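Local coordinates for protein O-ureido-L-serine synthase (Streptomyces lavendulae, PDB 3X44) that joins hydroxyurea to O-acetyl-L-serine with the help of pyridoxal 5'-phosphate, making O-ureido-L-serine on the way to the antibiotic D-cycloserine, at residues 99-104 with 290-295. The protein carries 1 engineered substitution. Sequence-based numbering, arbitrary orientation.
With PUS ((E)-O-(carbamoylamino)-N-({3-hydroxy-2-methyl-5-[(phosphonooxy)methyl]pyridin-4-yl}methylidene)-L-serine), chain C.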
loop_
_atom_site.group_PDB
_atom_site.type_symbol
_atom_site.label_atom_id
_atom_site.label_comp_id
_atom_site.label_asym_id
_atom_site.label_seq_id
_atom_site.Cartn_x
_atom_site.Cartn_y
_atom_site.Cartn_z
ATOM N N VAL A 99 -0.130 15.758 30.948
ATOM C CA VAL A 99 -1.311 15.068 31.443
ATOM C C VAL A 99 -1.990 14.256 30.349
ATOM O O VAL A 99 -2.622 13.236 30.637
ATOM C CB VAL A 99 -2.318 16.063 32.097
ATOM C CG1 VAL A 99 -2.815 17.089 31.071
ATOM C CG2 VAL A 99 -3.485 15.293 32.700
ATOM N N GLU A 100 -1.838 14.690 29.097
ATOM C CA GLU A 100 -2.416 13.969 27.965
ATOM C C GLU A 100 -1.920 12.522 28.005
ATOM O O GLU A 100 -2.655 11.587 27.682
ATOM C CB GLU A 100 -2.003 14.623 26.639
ATOM C CG GLU A 100 -2.767 15.912 26.308
ATOM C CD GLU A 100 -1.993 17.163 26.709
ATOM O OE1 GLU A 100 -1.127 17.059 27.600
ATOM O OE2 GLU A 100 -2.250 18.249 26.139
ATOM N N ARG A 101 -0.661 12.354 28.398
ATOM C CA ARG A 101 -0.059 11.030 28.509
ATOM C C ARG A 101 -0.787 10.225 29.587
ATOM O O ARG A 101 -1.104 9.053 29.386
ATOM C CB ARG A 101 1.418 11.150 28.877
ATOM C CG ARG A 101 2.336 11.511 27.725
ATOM C CD ARG A 101 3.594 12.203 28.240
ATOM N NE ARG A 101 4.681 12.099 27.274
ATOM C CZ ARG A 101 4.811 12.887 26.212
ATOM N NH1 ARG A 101 3.919 13.845 25.982
ATOM N NH2 ARG A 101 5.815 12.702 25.369
ATOM N N ARG A 102 -1.044 10.848 30.734
ATOM C CA ARG A 102 -1.754 10.154 31.808
ATOM C C ARG A 102 -3.149 9.725 31.342
ATOM O O ARG A 102 -3.593 8.605 31.599
ATOM C CB ARG A 102 -1.924 11.056 33.034
ATOM C CG ARG A 102 -0.646 11.422 33.777
ATOM C CD ARG A 102 -0.993 12.417 34.870
ATOM N NE ARG A 102 0.175 13.118 35.389
ATOM C CZ ARG A 102 0.207 13.753 36.555
ATOM N NH1 ARG A 102 1.318 14.363 36.945
ATOM N NH2 ARG A 102 -0.867 13.780 37.330
ATOM N N LYS A 103 -3.837 10.626 30.656
ATOM C CA LYS A 103 -5.183 10.342 30.198
ATOM C C LYS A 103 -5.222 9.279 29.117
ATOM O O LYS A 103 -6.128 8.440 29.096
ATOM C CB LYS A 103 -5.847 11.625 29.692
ATOM C CG LYS A 103 -6.360 12.522 30.808
ATOM C CD LYS A 103 -7.045 13.760 30.256
ATOM C CE LYS A 103 -7.553 14.653 31.377
ATOM N NZ LYS A 103 -8.955 15.071 31.131
ATOM N N LEU A 104 -4.241 9.302 28.224
ATOM C CA LEU A 104 -4.203 8.327 27.145
ATOM C C LEU A 104 -3.962 6.933 27.703
ATOM O O LEU A 104 -4.612 5.967 27.295
ATOM C CB LEU A 104 -3.121 8.703 26.130
ATOM C CG LEU A 104 -3.577 9.713 25.066
ATOM C CD1 LEU A 104 -2.552 9.787 23.943
ATOM C CD2 LEU A 104 -4.925 9.295 24.511
ATOM N N LEU A 290 9.931 12.183 13.135
ATOM C CA LEU A 290 8.916 12.920 13.882
ATOM C C LEU A 290 8.238 11.800 14.680
ATOM O O LEU A 290 7.324 11.125 14.193
ATOM C CB LEU A 290 7.908 13.594 12.940
ATOM C CG LEU A 290 8.418 14.404 11.738
ATOM C CD1 LEU A 290 7.247 15.183 11.156
ATOM C CD2 LEU A 290 9.551 15.348 12.141
ATOM N N PRO A 291 8.708 11.574 15.912
ATOM C CA PRO A 291 8.203 10.536 16.819
ATOM C C PRO A 291 6.724 10.477 17.164
ATOM O O PRO A 291 6.168 9.384 17.278
ATOM C CB PRO A 291 9.079 10.695 18.061
ATOM C CG PRO A 291 10.360 11.319 17.523
ATOM C CD PRO A 291 9.832 12.312 16.520
ATOM N N ASP A 292 6.075 11.623 17.330
ATOM C CA ASP A 292 4.668 11.589 17.690
ATOM C C ASP A 292 3.845 12.790 17.248
ATOM O O ASP A 292 4.365 13.747 16.666
ATOM C CB ASP A 292 4.524 11.390 19.207
ATOM C CG ASP A 292 5.035 12.579 20.018
ATOM O OD1 ASP A 292 5.461 13.596 19.422
ATOM O OD2 ASP A 292 5.004 12.486 21.267
ATOM N N THR A 293 2.548 12.711 17.527
ATOM C CA THR A 293 1.604 13.766 17.182
ATOM C C THR A 293 1.747 14.893 18.186
ATOM O O THR A 293 2.125 14.668 19.336
ATOM C CB THR A 293 0.153 13.246 17.247
ATOM O OG1 THR A 293 -0.760 14.346 17.170
ATOM C CG2 THR A 293 -0.082 12.497 18.555
ATOM N N GLY A 294 1.452 16.111 17.757
ATOM C CA GLY A 294 1.532 17.228 18.678
ATOM C C GLY A 294 0.319 17.295 19.602
ATOM O O GLY A 294 0.317 18.049 20.567
ATOM N N GLU A 295 -0.708 16.499 19.324
ATOM C CA GLU A 295 -1.930 16.521 20.134
ATOM C C GLU A 295 -1.802 16.125 21.611
ATOM O O GLU A 295 -2.725 16.350 22.390
ATOM C CB GLU A 295 -3.024 15.675 19.469
ATOM C CG GLU A 295 -4.417 16.328 19.525
ATOM C CD GLU A 295 -5.416 15.716 18.549
ATOM O OE1 GLU A 295 -6.628 15.735 18.850
ATOM O OE2 GLU A 295 -4.995 15.217 17.481
HETATM N N PUS C . 9.836 7.420 24.373
HETATM C CA PUS C . 10.026 6.271 25.347
HETATM C CB PUS C . 11.350 6.429 26.176
HETATM O OG PUS C . 11.323 7.715 26.946
HETATM N ND PUS C . 12.050 7.592 28.189
HETATM C CE PUS C . 13.074 8.434 28.451
HETATM N NZ2 PUS C . 13.674 9.101 27.448
HETATM O OZ1 PUS C . 13.449 8.586 29.569
HETATM C C PUS C . 8.817 6.232 26.308
HETATM O O PUS C . 7.786 6.749 25.977
HETATM O OT PUS C . 8.907 5.685 27.380
HETATM C C2 PUS C . 9.392 10.894 21.631
HETATM C C3 PUS C . 9.416 9.687 22.477
HETATM C C4 PUS C . 10.612 8.837 22.466
HETATM C C5 PUS C . 11.732 9.204 21.590
HETATM C C6 PUS C . 11.609 10.422 20.774
HETATM C C2A PUS C . 8.202 11.811 21.649
HETATM C C4A PUS C . 10.770 7.698 23.448
HETATM C C5A PUS C . 12.997 8.362 21.522
HETATM N N1 PUS C . 10.474 11.200 20.832
HETATM O O3 PUS C . 8.331 9.344 23.198
HETATM O O1P PUS C . 13.301 5.482 22.478
HETATM O O2P PUS C . 13.600 4.958 20.193
HETATM O O3P PUS C . 15.058 6.512 21.248
HETATM O O4P PUS C . 12.751 7.113 20.793
HETATM P P PUS C . 13.682 6.016 21.184
#
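The guanidinium end of R101, on helix 99-107, comes close to D292 in the loop after strand 285-290. From CB the R101 chain sets out with CG beside the backbone N (chi1 -79°), then runs extended through CD to NE, which carries the guanidinium to the loop. There NE donates to S71 O, NH1 bonds S98 OG and NH2 bonds Y297 OH. NH2 also comes within 4.2 Å of D292 OD2, but no N-H is aimed at this oxygen, which approaches obliquely; with guanidinium and carboxylate planes 75° apart, the opposite charges probably attract only at a distance. Y297 OH, bonded to D292 OD2 as well, links the two groups, and N73 ND2 gives OD2 a second hydrogen bond. The same OD2 lies 3.3 Å from the methyl carbon C2A of PUS, and P291 CB sits 3.1 Å from PUS ring nitrogen N1. Farther along, E100 CG packs against E295 O at 3.9 Å. E295 N donates to T293 OG1 (3.0 Å), which makes an ST turn. The buried R101–D292 pair borders the pyridine ring of the PLP–O-ureido-L-serine aldimine (PUS) in the active site of a fold-type II, cysteine synthase-like PLP enzyme.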